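Local coordinates for kojibiose phosphorylase (Gut metagenome, PDB 6W0P), which is a carbohydrate-active enzyme of glycoside hydrolase family 65, combining an N-terminal beta domain, a helical catalytic barrel and a small C-terminal beta domain, at residues 721-727 / 746-752; 676-681 / 703-707; 649-653 / 664-669; 321-325 / 358-362. The contacts are given in a common frame with arbitrary orientation. Residue numbers count along the deposited sequence, not the author numbering.

Interaction 1: 721-727 / 746-752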
loop_
_atom_site.group_PDB
_atom_site.type_symbol
_atom_site.label_atom_id
_atom_site.label_comp_id
_atom_site.label_asym_id
_atom_site.label_seq_id
_atom_site.Cartn_x
_atom_site.Cartn_y
_atom_site.Cartn_z
ATOM N N ASP A 721 -25.733 39.333 -29.998
ATOM C CA ASP A 721 -26.370 40.656 -29.742
ATOM C C ASP A 721 -27.339 40.602 -28.556
ATOM O O ASP A 721 -27.519 41.640 -27.946
ATOM C CB ASP A 721 -27.159 41.136 -30.962
ATOM C CG ASP A 721 -26.351 41.137 -32.252
ATOM O OD1 ASP A 721 -25.143 41.490 -32.186
ATOM O OD2 ASP A 721 -26.924 40.765 -33.307
ATOM N N ASN A 722 -27.952 39.447 -28.257
ATOM C CA ASN A 722 -29.102 39.360 -27.320
ATOM C C ASN A 722 -29.035 38.106 -26.429
ATOM O O ASN A 722 -28.483 37.075 -26.831
ATOM C CB ASN A 722 -30.434 39.429 -28.073
ATOM C CG ASN A 722 -30.733 40.827 -28.575
ATOM O OD1 ASN A 722 -30.701 41.070 -29.775
ATOM N ND2 ASN A 722 -30.978 41.761 -27.672
ATOM N N VAL A 723 -29.565 38.264 -25.227
ATOM C CA VAL A 723 -30.041 37.196 -24.331
ATOM C C VAL A 723 -31.559 37.263 -24.371
ATOM O O VAL A 723 -32.083 38.310 -24.064
ATOM C CB VAL A 723 -29.496 37.383 -22.910
ATOM C CG1 VAL A 723 -29.974 36.281 -21.988
ATOM C CG2 VAL A 723 -27.984 37.460 -22.926
ATOM N N ILE A 724 -32.205 36.175 -24.774
ATOM C CA ILE A 724 -33.681 36.026 -24.789
ATOM C C ILE A 724 -33.996 34.920 -23.783
ATOM O O ILE A 724 -33.425 33.801 -23.911
ATOM C CB ILE A 724 -34.173 35.731 -26.230
ATOM C CG1 ILE A 724 -33.762 36.853 -27.186
ATOM C CG2 ILE A 724 -35.676 35.468 -26.302
ATOM C CD1 ILE A 724 -33.664 36.402 -28.637
ATOM N N ILE A 725 -34.840 35.239 -22.809
ATOM C CA ILE A 725 -35.267 34.360 -21.689
ATOM C C ILE A 725 -36.787 34.279 -21.772
ATOM O O ILE A 725 -37.423 35.378 -21.840
ATOM C CB ILE A 725 -34.801 34.922 -20.332
ATOM C CG1 ILE A 725 -33.277 35.092 -20.265
ATOM C CG2 ILE A 725 -35.324 34.076 -19.189
ATOM C CD1 ILE A 725 -32.825 36.102 -19.240
ATOM N N THR A 726 -37.338 33.060 -21.796
ATOM C CA THR A 726 -38.792 32.818 -21.932
ATOM C C THR A 726 -39.260 31.809 -20.878
ATOM O O THR A 726 -38.464 30.937 -20.455
ATOM C CB THR A 726 -39.167 32.392 -23.363
ATOM O OG1 THR A 726 -38.205 31.471 -23.894
ATOM C CG2 THR A 726 -39.258 33.560 -24.320
ATOM N N LYS A 727 -40.533 31.917 -20.506
ATOM C CA LYS A 727 -41.290 30.897 -19.744
ATOM C C LYS A 727 -42.786 31.023 -20.070
ATOM O O LYS A 727 -43.199 32.061 -20.603
ATOM C CB LYS A 727 -40.992 31.025 -18.242
ATOM C CG LYS A 727 -41.714 32.124 -17.484
ATOM C CD LYS A 727 -41.261 32.293 -16.058
ATOM C CE LYS A 727 -41.906 33.504 -15.412
ATOM N NZ LYS A 727 -43.384 33.422 -15.387
ATOM N N ASP A 746 -43.345 36.535 -19.175
ATOM C CA ASP A 746 -43.402 35.684 -20.396
ATOM C C ASP A 746 -42.057 35.728 -21.132
ATOM O O ASP A 746 -41.554 34.651 -21.494
ATOM C CB ASP A 746 -44.567 36.109 -21.280
ATOM C CG ASP A 746 -44.497 37.559 -21.742
ATOM O OD1 ASP A 746 -44.015 38.449 -20.974
ATOM O OD2 ASP A 746 -44.904 37.786 -22.879
ATOM N N LYS A 747 -41.457 36.904 -21.296
ATOM C CA LYS A 747 -40.308 37.108 -22.209
ATOM C C LYS A 747 -39.459 38.285 -21.739
ATOM O O LYS A 747 -40.038 39.347 -21.349
ATOM C CB LYS A 747 -40.845 37.344 -23.617
ATOM C CG LYS A 747 -39.825 37.472 -24.735
ATOM C CD LYS A 747 -40.512 37.332 -26.101
ATOM C CE LYS A 747 -39.703 37.845 -27.271
ATOM N NZ LYS A 747 -38.533 36.967 -27.517
ATOM N N LEU A 748 -38.140 38.080 -21.777
ATOM C CA LEU A 748 -37.091 39.113 -21.585
ATOM C C LEU A 748 -36.155 39.087 -22.804
ATOM O O LEU A 748 -35.653 38.005 -23.154
ATOM C CB LEU A 748 -36.325 38.796 -20.294
ATOM C CG LEU A 748 -36.700 39.613 -19.063
ATOM C CD1 LEU A 748 -38.209 39.695 -18.862
ATOM C CD2 LEU A 748 -36.050 39.029 -17.832
ATOM N N GLU A 749 -35.892 40.251 -23.387
ATOM C CA GLU A 749 -34.947 40.436 -24.520
ATOM C C GLU A 749 -33.899 41.438 -24.048
ATOM O O GLU A 749 -34.263 42.612 -23.944
ATOM C CB GLU A 749 -35.729 40.945 -25.733
ATOM C CG GLU A 749 -35.181 40.541 -27.080
ATOM C CD GLU A 749 -36.263 40.431 -28.156
ATOM O OE1 GLU A 749 -37.169 39.557 -28.028
ATOM O OE2 GLU A 749 -36.229 41.237 -29.106
ATOM N N ILE A 750 -32.696 40.985 -23.683
ATOM C CA ILE A 750 -31.637 41.863 -23.091
ATOM C C ILE A 750 -30.485 41.986 -24.088
ATOM O O ILE A 750 -29.967 40.944 -24.482
ATOM C CB ILE A 750 -31.174 41.324 -21.725
ATOM C CG1 ILE A 750 -32.334 41.315 -20.728
ATOM C CG2 ILE A 750 -29.988 42.115 -21.187
ATOM C CD1 ILE A 750 -32.014 40.630 -19.424
ATOM N N LYS A 751 -30.116 43.216 -24.470
ATOM C CA LYS A 751 -28.943 43.506 -25.346
ATOM C C LYS A 751 -27.661 43.224 -24.567
ATOM O O LYS A 751 -27.672 43.404 -23.350
ATOM C CB LYS A 751 -28.910 44.958 -25.841
ATOM C CG LYS A 751 -29.984 45.305 -26.856
ATOM C CD LYS A 751 -29.793 46.666 -27.505
ATOM C CE LYS A 751 -31.020 47.550 -27.398
ATOM N NZ LYS A 751 -32.194 46.940 -28.069
ATOM N N ARG A 752 -26.594 42.820 -25.254
ATOM C CA ARG A 752 -25.308 42.458 -24.600
ATOM C C ARG A 752 -24.360 43.673 -24.623
ATOM O O ARG A 752 -24.089 44.217 -25.690
ATOM C CB ARG A 752 -24.780 41.181 -25.266
ATOM C CG ARG A 752 -25.640 39.952 -24.973
ATOM C CD ARG A 752 -25.069 38.623 -25.422
ATOM N NE ARG A 752 -23.723 38.428 -24.894
ATOM C CZ ARG A 752 -22.822 37.590 -25.393
ATOM N NH1 ARG A 752 -23.131 36.807 -26.416
ATOM N NH2 ARG A 752 -21.615 37.536 -24.859
#
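Strands 722-726 and 747-751 pair antiparallel at the margin of the five-stranded sheet in the C-terminal beta domain; their axes lie 4.6 Å apart at an angle of 167°. Two hydrogen-bonded pairs carry the ladder. Val723 N to Ile750 O and Ile750 N to Val723 O both measure 2.8 Å; Ile725 N reaches Leu748 O at 2.9 Å, and Leu748 N returns to Ile725 O at 2.8 Å. The ends are longer: Arg752 N to Asp721 O and Lys727 N to Asp746 O, each 3.1 Å. Ile724 and Thr726 spend their backbone groups on Lys717 and Thr715 of strand 712-718, so 722-726 is bonded along both edges, whereas 747-751 is the outermost strand within the chain. Val723, Ile725, Leu748 and Ile750 share one face; Ile725, Leu748 and Ile750 pack on strands 733-737 and 740-744, while Val723 meets Pro694 and Tyr738. The charged side-chain ends are also matched: Lys727 NZ binds Asn731 O, Arg752 NH1 binds Asp719 O, and on the face opposite Val723 and Ile750, Lys747 NZ makes a salt bridge to Glu749 OE1 at 3.0 Å. Ile750 O accepts a second, weak hydrogen bond from Asn722 ND2 at 3.4 Å.

Interaction 2: 676-681 / 703-707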
loop_
_atom_site.group_PDB
_atom_site.type_symbol
_atom_site.label_atom_id
_atom_site.label_comp_id
_atom_site.label_asym_id
_atom_site.label_seq_id
_atom_site.Cartn_x
_atom_site.Cartn_y
_atom_site.Cartn_z
ATOM N N ILE A 676 -21.604 24.477 -19.758
ATOM C CA ILE A 676 -22.509 25.313 -20.610
ATOM C C ILE A 676 -23.343 26.235 -19.703
ATOM O O ILE A 676 -23.310 27.461 -19.958
ATOM C CB ILE A 676 -23.356 24.443 -21.560
ATOM C CG1 ILE A 676 -22.474 23.833 -22.662
ATOM C CG2 ILE A 676 -24.515 25.257 -22.118
ATOM C CD1 ILE A 676 -23.182 22.822 -23.590
ATOM N N VAL A 677 -23.975 25.706 -18.643
ATOM C CA VAL A 677 -25.011 26.449 -17.860
ATOM C C VAL A 677 -24.376 27.269 -16.721
ATOM O O VAL A 677 -24.737 28.462 -16.586
ATOM C CB VAL A 677 -26.131 25.520 -17.373
ATOM C CG1 VAL A 677 -27.109 26.238 -16.474
ATOM C CG2 VAL A 677 -26.885 24.902 -18.535
ATOM N N TYR A 678 -23.471 26.709 -15.930
ATOM C CA TYR A 678 -22.716 27.467 -14.901
ATOM C C TYR A 678 -21.643 28.342 -15.561
ATOM O O TYR A 678 -21.359 29.426 -15.042
ATOM C CB TYR A 678 -22.075 26.550 -13.864
ATOM C CG TYR A 678 -23.051 25.959 -12.882
ATOM C CD1 TYR A 678 -23.770 26.763 -12.011
ATOM C CD2 TYR A 678 -23.250 24.593 -12.801
ATOM C CE1 TYR A 678 -24.675 26.233 -11.100
ATOM C CE2 TYR A 678 -24.143 24.045 -11.890
ATOM C CZ TYR A 678 -24.872 24.870 -11.053
ATOM O OH TYR A 678 -25.712 24.313 -10.137
ATOM N N GLY A 679 -21.066 27.864 -16.662
ATOM C CA GLY A 679 -19.931 28.506 -17.343
ATOM C C GLY A 679 -20.402 29.618 -18.252
ATOM O O GLY A 679 -20.497 30.766 -17.783
ATOM N N PHE A 680 -20.663 29.299 -19.513
ATOM C CA PHE A 680 -21.075 30.297 -20.520
ATOM C C PHE A 680 -22.341 30.994 -20.031
ATOM O O PHE A 680 -22.379 32.202 -20.167
ATOM C CB PHE A 680 -21.207 29.661 -21.898
ATOM C CG PHE A 680 -19.901 29.145 -22.446
ATOM C CD1 PHE A 680 -18.838 30.003 -22.687
ATOM C CD2 PHE A 680 -19.727 27.802 -22.712
ATOM C CE1 PHE A 680 -17.632 29.522 -23.172
ATOM C CE2 PHE A 680 -18.526 27.329 -23.201
ATOM C CZ PHE A 680 -17.480 28.179 -23.418
ATOM N N GLY A 681 -23.302 30.280 -19.443
ATOM C CA GLY A 681 -24.576 30.867 -18.975
ATOM C C GLY A 681 -24.412 31.714 -17.721
ATOM O O GLY A 681 -25.250 32.601 -17.507
ATOM N N TYR A 703 -26.196 29.478 -28.472
ATOM C CA TYR A 703 -26.566 28.269 -27.708
ATOM C C TYR A 703 -27.846 28.582 -26.943
ATOM O O TYR A 703 -28.151 29.781 -26.670
ATOM C CB TYR A 703 -25.441 27.822 -26.771
ATOM C CG TYR A 703 -25.024 28.848 -25.754
ATOM C CD1 TYR A 703 -24.060 29.797 -26.037
ATOM C CD2 TYR A 703 -25.586 28.860 -24.489
ATOM C CE1 TYR A 703 -23.690 30.750 -25.098
ATOM C CE2 TYR A 703 -25.211 29.786 -23.529
ATOM C CZ TYR A 703 -24.262 30.739 -23.837
ATOM O OH TYR A 703 -23.904 31.653 -22.893
ATOM N N GLN A 704 -28.560 27.525 -26.572
ATOM C CA GLN A 704 -29.825 27.641 -25.815
ATOM C C GLN A 704 -29.875 26.476 -24.843
ATOM O O GLN A 704 -29.618 25.342 -25.298
ATOM C CB GLN A 704 -31.018 27.661 -26.772
ATOM C CG GLN A 704 -32.382 27.774 -26.098
ATOM C CD GLN A 704 -33.474 27.815 -27.139
ATOM O OE1 GLN A 704 -33.715 28.835 -27.779
ATOM N NE2 GLN A 704 -34.132 26.694 -27.336
ATOM N N PHE A 705 -30.176 26.765 -23.577
ATOM C CA PHE A 705 -30.364 25.754 -22.513
ATOM C C PHE A 705 -31.713 25.983 -21.838
ATOM O O PHE A 705 -32.276 27.084 -21.985
ATOM C CB PHE A 705 -29.207 25.756 -21.517
ATOM C CG PHE A 705 -29.007 27.015 -20.715
ATOM C CD1 PHE A 705 -29.650 27.200 -19.502
ATOM C CD2 PHE A 705 -28.083 27.963 -21.121
ATOM C CE1 PHE A 705 -29.437 28.350 -18.757
ATOM C CE2 PHE A 705 -27.874 29.113 -20.375
ATOM C CZ PHE A 705 -28.548 29.301 -19.195
ATOM N N LYS A 706 -32.226 24.930 -21.191
ATOM C CA LYS A 706 -33.504 24.907 -20.444
ATOM C C LYS A 706 -33.237 24.359 -19.042
ATOM O O LYS A 706 -32.515 23.328 -18.926
ATOM C CB LYS A 706 -34.540 24.069 -21.182
ATOM C CG LYS A 706 -34.977 24.626 -22.531
ATOM C CD LYS A 706 -35.988 23.734 -23.208
ATOM C CE LYS A 706 -36.376 24.178 -24.596
ATOM N NZ LYS A 706 -37.476 25.168 -24.547
ATOM N N ILE A 707 -33.786 25.036 -18.037
ATOM C CA ILE A 707 -33.688 24.711 -16.589
ATOM C C ILE A 707 -34.998 25.123 -15.919
ATOM O O ILE A 707 -35.708 26.017 -16.428
ATOM C CB ILE A 707 -32.493 25.397 -15.897
ATOM C CG1 ILE A 707 -32.572 26.921 -15.972
ATOM C CG2 ILE A 707 -31.178 24.871 -16.433
ATOM C CD1 ILE A 707 -31.401 27.628 -15.333
#
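Val677 lies over the face of the Phe705 ring, its CG2 4.0 Å from the ring centroid and 26° off the normal, a CH-pi contact that joins the last turn of helix 666-680 to strand 702-709 of the C-terminal antiparallel sheet. The helix-on-sheet packing is oblique: the axes of the two short segments approach to 9.9 Å and cross at -120°. Every second strand residue, Tyr703, Phe705 and Ile707, directs its CA-to-CB bond toward the helix, while Gln704 and Lys706 point away, as strand alternation requires. Val677 bridges two of these positions, since its CG1 also meets Ile707 CG2 at 4.3 Å. At the other end Tyr703 packs against Ile676, whose CG2 is 4.4 Å from Tyr703 CD2, and against Phe680, whose CB is 3.8 Å from Tyr703 CZ. The tyrosine hydroxyl is hydrogen-bonded to Thr695 O, in the loop that also meets the helix end, where Thr695 OG1 bonds to Phe680 O. A wider pi-type turn spans 676-680, with Gly681 N bonded to Ile676 O at 2.9 Å. This brings Gly681 CA to 4.0 Å from Phe705 CE2, a fit with no space for a side chain: an ideal CB on Gly681 would lie 2.9 Å from Phe705 CE2 and 2.6 Å from Val677 O.

Interaction 3: 649-653 / 664-669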
loop_
_atom_site.group_PDB
_atom_site.type_symbol
_atom_site.label_atom_id
_atom_site.label_comp_id
_atom_site.label_asym_id
_atom_site.label_seq_id
_atom_site.Cartn_x
_atom_site.Cartn_y
_atom_site.Cartn_z
ATOM N N THR A 649 -17.890 18.101 -24.977
ATOM C CA THR A 649 -19.058 17.304 -25.441
ATOM C C THR A 649 -18.620 16.025 -26.163
ATOM O O THR A 649 -19.544 15.204 -26.456
ATOM C CB THR A 649 -20.002 18.093 -26.351
ATOM O OG1 THR A 649 -19.404 18.249 -27.640
ATOM C CG2 THR A 649 -20.362 19.450 -25.782
ATOM N N ARG A 650 -17.308 15.847 -26.421
ATOM C CA ARG A 650 -16.757 14.810 -27.340
ATOM C C ARG A 650 -15.840 13.809 -26.614
ATOM O O ARG A 650 -15.278 12.938 -27.297
ATOM C CB ARG A 650 -15.949 15.472 -28.470
ATOM C CG ARG A 650 -16.709 16.524 -29.265
ATOM C CD ARG A 650 -17.957 15.967 -29.929
ATOM N NE ARG A 650 -17.634 14.848 -30.803
ATOM C CZ ARG A 650 -18.466 14.323 -31.683
ATOM N NH1 ARG A 650 -19.685 14.829 -31.831
ATOM N NH2 ARG A 650 -18.063 13.288 -32.416
ATOM N N LEU A 651 -15.656 13.900 -25.303
ATOM C CA LEU A 651 -14.597 13.101 -24.655
ATOM C C LEU A 651 -14.816 11.616 -24.962
ATOM O O LEU A 651 -13.824 10.952 -25.349
ATOM C CB LEU A 651 -14.552 13.366 -23.150
ATOM C CG LEU A 651 -13.324 12.771 -22.455
ATOM C CD1 LEU A 651 -12.754 13.746 -21.444
ATOM C CD2 LEU A 651 -13.662 11.457 -21.761
ATOM N N ASP A 652 -16.047 11.102 -24.815
ATOM C CA ASP A 652 -16.366 9.674 -25.130
ATOM C C ASP A 652 -16.542 9.451 -26.649
ATOM O O ASP A 652 -15.943 8.485 -27.190
ATOM C CB ASP A 652 -17.565 9.201 -24.313
ATOM C CG ASP A 652 -17.180 9.067 -22.855
ATOM O OD1 ASP A 652 -16.169 8.366 -22.577
ATOM O OD2 ASP A 652 -17.836 9.688 -22.023
ATOM N N LEU A 653 -17.331 10.269 -27.352
ATOM C CA LEU A 653 -17.607 9.982 -28.793
ATOM C C LEU A 653 -16.291 9.839 -29.571
ATOM O O LEU A 653 -16.202 8.946 -30.438
ATOM C CB LEU A 653 -18.482 11.081 -29.386
ATOM C CG LEU A 653 -19.916 11.124 -28.877
ATOM C CD1 LEU A 653 -20.607 12.345 -29.403
ATOM C CD2 LEU A 653 -20.702 9.889 -29.282
ATOM N N ILE A 664 -18.297 4.786 -20.642
ATOM C CA ILE A 664 -18.429 6.261 -20.795
ATOM C C ILE A 664 -17.972 6.876 -19.469
ATOM O O ILE A 664 -17.984 6.139 -18.430
ATOM C CB ILE A 664 -19.874 6.644 -21.174
ATOM C CG1 ILE A 664 -20.881 6.321 -20.064
ATOM C CG2 ILE A 664 -20.274 5.994 -22.482
ATOM C CD1 ILE A 664 -22.295 6.677 -20.432
ATOM N N HIS A 665 -17.566 8.143 -19.503
ATOM C CA HIS A 665 -17.104 8.926 -18.332
ATOM C C HIS A 665 -18.242 9.832 -17.831
ATOM O O HIS A 665 -18.458 10.929 -18.399
ATOM C CB HIS A 665 -15.871 9.737 -18.704
ATOM C CG HIS A 665 -14.717 8.943 -19.187
ATOM N ND1 HIS A 665 -14.704 8.365 -20.414
ATOM C CD2 HIS A 665 -13.514 8.701 -18.632
ATOM C CE1 HIS A 665 -13.545 7.782 -20.600
ATOM N NE2 HIS A 665 -12.803 7.969 -19.526
ATOM N N MET A 666 -18.917 9.382 -16.782
ATOM C CA MET A 666 -20.196 9.957 -16.324
ATOM C C MET A 666 -19.952 11.405 -15.857
ATOM O O MET A 666 -20.702 12.288 -16.258
ATOM C CB MET A 666 -20.743 9.079 -15.199
ATOM C CG MET A 666 -22.237 8.910 -15.200
ATOM S SD MET A 666 -22.907 8.483 -16.814
ATOM C CE MET A 666 -23.925 9.934 -17.058
ATOM N N THR A 667 -18.923 11.650 -15.049
ATOM C CA THR A 667 -18.620 13.005 -14.510
ATOM C C THR A 667 -18.275 13.948 -15.668
ATOM O O THR A 667 -18.729 15.089 -15.658
ATOM C CB THR A 667 -17.495 12.996 -13.477
ATOM O OG1 THR A 667 -18.024 12.326 -12.347
ATOM C CG2 THR A 667 -17.075 14.387 -13.054
ATOM N N SER A 668 -17.503 13.475 -16.627
ATOM C CA SER A 668 -17.129 14.247 -17.832
ATOM C C SER A 668 -18.398 14.621 -18.608
ATOM O O SER A 668 -18.506 15.780 -19.078
ATOM C CB SER A 668 -16.156 13.498 -18.684
ATOM O OG SER A 668 -16.175 14.070 -19.984
ATOM N N ILE A 669 -19.348 13.695 -18.679
ATOM C CA ILE A 669 -20.652 13.896 -19.358
ATOM C C ILE A 669 -21.430 14.984 -18.613
ATOM O O ILE A 669 -21.921 15.898 -19.300
ATOM C CB ILE A 669 -21.390 12.544 -19.480
ATOM C CG1 ILE A 669 -20.712 11.698 -20.557
ATOM C CG2 ILE A 669 -22.872 12.717 -19.780
ATOM C CD1 ILE A 669 -21.203 10.296 -20.638
#
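Asp652, in the m rotamer (chi1 -71°), spreads its carboxylate across both nitrogens that His665 offers it. OD1 of Asp652 accepts from His665 ND1 at 2.6 Å, a His-carboxylate hydrogen bond, and Asp652 OD2 accepts from the backbone His665 N at 3.0 Å with an angle of 170° at the hydrogen. The histidine is also m (chi1 -59°), a setting that brings ND1 round to the same side as its own amide, so one carboxylate satisfies main chain and side chain together. Asp652 OD1 has a further partner in Thr660 OG1, in the loop between the segments. His665 occupies the N-cap position of helix 666-680, yet its ring is turned to the aspartate, and its carbonyl begins the helical bonding by accepting Ile669 N at 2.9 Å. Leu651 is t at chi1, with chi2 at 138° between wells; this places its CD2 over the imidazole face, 3.8 Å from the ring centroid and 20° off the normal, a CH-pi contact. Its CB touches Ser668 OG at 3.6 Å. Ile669, m and extended at chi2, sends CD1 to within 3.7 Å of Asp652 OD2. Within the (alpha/alpha)6 catalytic domain of family 65, the contact thus ties the loop after helix 638-645 to the start of helix 666-680, which packs through Met666 on helix 308-324 and through Thr667 on helix 351-361.

Interaction 4: 321-325 / 358-362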
loop_
_atom_site.group_PDB
_atom_site.type_symbol
_atom_site.label_atom_id
_atom_site.label_comp_id
_atom_site.label_asym_id
_atom_site.label_seq_id
_atom_site.Cartn_x
_atom_site.Cartn_y
_atom_site.Cartn_z
ATOM N N MET A 321 -27.109 11.118 -19.417
ATOM C CA MET A 321 -27.475 11.601 -18.062
ATOM C C MET A 321 -28.878 11.080 -17.744
ATOM O O MET A 321 -29.085 10.653 -16.628
ATOM C CB MET A 321 -27.466 13.132 -17.933
ATOM C CG MET A 321 -26.075 13.771 -17.995
ATOM S SD MET A 321 -25.035 13.292 -16.609
ATOM C CE MET A 321 -25.681 14.406 -15.361
ATOM N N ILE A 322 -29.787 11.130 -18.705
ATOM C CA ILE A 322 -31.208 10.712 -18.538
ATOM C C ILE A 322 -31.229 9.179 -18.389
ATOM O O ILE A 322 -32.056 8.649 -17.602
ATOM C CB ILE A 322 -32.081 11.247 -19.712
ATOM C CG1 ILE A 322 -32.116 12.786 -19.732
ATOM C CG2 ILE A 322 -33.477 10.676 -19.599
ATOM C CD1 ILE A 322 -32.568 13.489 -21.055
ATOM N N GLN A 323 -30.345 8.479 -19.099
ATOM C CA GLN A 323 -30.205 6.992 -19.038
ATOM C C GLN A 323 -29.629 6.565 -17.686
ATOM O O GLN A 323 -30.094 5.538 -17.135
ATOM C CB GLN A 323 -29.319 6.466 -20.168
ATOM C CG GLN A 323 -30.027 6.414 -21.521
ATOM C CD GLN A 323 -29.464 5.371 -22.453
ATOM O OE1 GLN A 323 -30.212 4.631 -23.069
ATOM N NE2 GLN A 323 -28.149 5.306 -22.554
ATOM N N ALA A 324 -28.688 7.336 -17.154
ATOM C CA ALA A 324 -27.990 7.002 -15.894
ATOM C C ALA A 324 -28.942 7.059 -14.690
ATOM O O ALA A 324 -28.769 6.237 -13.778
ATOM C CB ALA A 324 -26.814 7.925 -15.710
ATOM N N TYR A 325 -29.869 8.022 -14.642
ATOM C CA TYR A 325 -30.733 8.257 -13.453
ATOM C C TYR A 325 -32.000 9.031 -13.825
ATOM O O TYR A 325 -31.905 10.039 -14.526
ATOM C CB TYR A 325 -29.962 9.064 -12.411
ATOM C CG TYR A 325 -30.294 8.708 -10.988
ATOM C CD1 TYR A 325 -29.825 7.537 -10.443
ATOM C CD2 TYR A 325 -31.087 9.517 -10.196
ATOM C CE1 TYR A 325 -30.134 7.172 -9.150
ATOM C CE2 TYR A 325 -31.410 9.164 -8.889
ATOM C CZ TYR A 325 -30.918 7.988 -8.355
ATOM O OH TYR A 325 -31.169 7.626 -7.058
ATOM N N PRO A 358 -26.207 18.738 -9.944
ATOM C CA PRO A 358 -26.856 19.951 -10.445
ATOM C C PRO A 358 -27.731 19.767 -11.694
ATOM O O PRO A 358 -28.773 20.366 -11.788
ATOM C CB PRO A 358 -25.656 20.838 -10.775
ATOM C CG PRO A 358 -24.621 20.423 -9.765
ATOM C CD PRO A 358 -24.759 18.924 -9.741
ATOM N N PHE A 359 -27.316 18.925 -12.635
ATOM C CA PHE A 359 -28.168 18.630 -13.815
ATOM C C PHE A 359 -29.553 18.176 -13.313
ATOM O O PHE A 359 -30.585 18.627 -13.855
ATOM C CB PHE A 359 -27.524 17.594 -14.737
ATOM C CG PHE A 359 -28.463 17.124 -15.813
ATOM C CD1 PHE A 359 -28.644 17.867 -16.968
ATOM C CD2 PHE A 359 -29.200 15.963 -15.655
ATOM C CE1 PHE A 359 -29.546 17.458 -17.940
ATOM C CE2 PHE A 359 -30.085 15.539 -16.638
ATOM C CZ PHE A 359 -30.255 16.288 -17.775
ATOM N N TYR A 360 -29.592 17.291 -12.315
ATOM C CA TYR A 360 -30.865 16.695 -11.810
ATOM C C TYR A 360 -31.668 17.743 -11.022
ATOM O O TYR A 360 -32.891 17.724 -11.120
ATOM C CB TYR A 360 -30.612 15.387 -11.049
ATOM C CG TYR A 360 -29.944 14.350 -11.918
ATOM C CD1 TYR A 360 -30.660 13.623 -12.860
ATOM C CD2 TYR A 360 -28.583 14.097 -11.803
ATOM C CE1 TYR A 360 -30.038 12.692 -13.678
ATOM C CE2 TYR A 360 -27.945 13.175 -12.619
ATOM C CZ TYR A 360 -28.674 12.467 -13.562
ATOM O OH TYR A 360 -28.031 11.556 -14.365
ATOM N N LEU A 361 -30.999 18.627 -10.283
ATOM C CA LEU A 361 -31.637 19.690 -9.465
ATOM C C LEU A 361 -32.485 20.590 -10.367
ATOM O O LEU A 361 -33.528 21.033 -9.911
ATOM C CB LEU A 361 -30.566 20.500 -8.735
ATOM C CG LEU A 361 -29.989 19.844 -7.487
ATOM C CD1 LEU A 361 -28.770 20.606 -6.998
ATOM C CD2 LEU A 361 -31.028 19.707 -6.378
ATOM N N TYR A 362 -32.051 20.820 -11.610
ATOM C CA TYR A 362 -32.676 21.783 -12.550
ATOM C C TYR A 362 -33.581 21.081 -13.566
ATOM O O TYR A 362 -34.181 21.798 -14.372
ATOM C CB TYR A 362 -31.590 22.622 -13.223
ATOM C CG TYR A 362 -31.001 23.668 -12.320
ATOM C CD1 TYR A 362 -31.690 24.839 -12.047
ATOM C CD2 TYR A 362 -29.766 23.479 -11.718
ATOM C CE1 TYR A 362 -31.151 25.797 -11.212
ATOM C CE2 TYR A 362 -29.206 24.433 -10.887
ATOM C CZ TYR A 362 -29.916 25.591 -10.621
ATOM O OH TYR A 362 -29.399 26.531 -9.776
#
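The long side chain of Met321, m at all three chi angles, is one bump here, and two aromatic residues from the last turn of helix 351-361 form the hollow that receives it. Its methyl CE rests against both, 3.7 Å from Phe359 CB and 3.8 Å from Tyr360 CE2. Nearer the backbone, Met321 CB lies over one face of the Phe359 ring, 4.2 Å from the centroid and 27° off the normal, a CH-pi contact, while Ile322 CG1 closes on the edge of that ring at 4.4 Å from Phe359 CZ. Both helices belong to the central catalytic domain, which in family 65 is an (alpha/alpha)6 barrel, and helix 282-300 also takes part: Phe292, Phe293 and Phe296 pack on Ile322. Trp673 of helix 666-680 meets Phe359 edge-to-face. Tyr360, with more area covered than Met321, is the complementary bump. It projects into the hollow at the C-terminal end of helix 308-324, where its OH touches Ala324 CB at 4.1 Å and Tyr325 CB at 3.7 Å. There the Tyr360 OH donates a hydrogen bond to Met321 O at 2.7 Å. Within 321-325 the same Met321 O also takes a weak bond from Tyr325 N, at 3.4 Å, just past the helix end. Tyr325 directs its CA-to-CB bond toward Tyr360, but its ring leads away and its OH bonds to Asn332 O.

Following the chain from the N terminus, the four contacts close in series, none nesting or crossing. Interaction 4 comes first, joining helices 308-324 and 351-361 across 32 residues. Interaction 3 then closes a 10-residue loop ahead of helix 666-680. That helix reappears in interaction 2, which spans 21 residues and brings its far end onto strand 702-709 of the five-stranded sheet; interaction 1 pairs two strands of that sheet across 18 residues, which carry strands 733-737 and 740-744 of the mixed sheet. Direct packing links interaction 4 to both 3 and 2: Met666 CE meets Met321 SD at 3.6 Å, and Tyr678 OH meets Pro358 CB at 3.5 Å. Helix 666-680 thus connects catalytic and C-terminal parts.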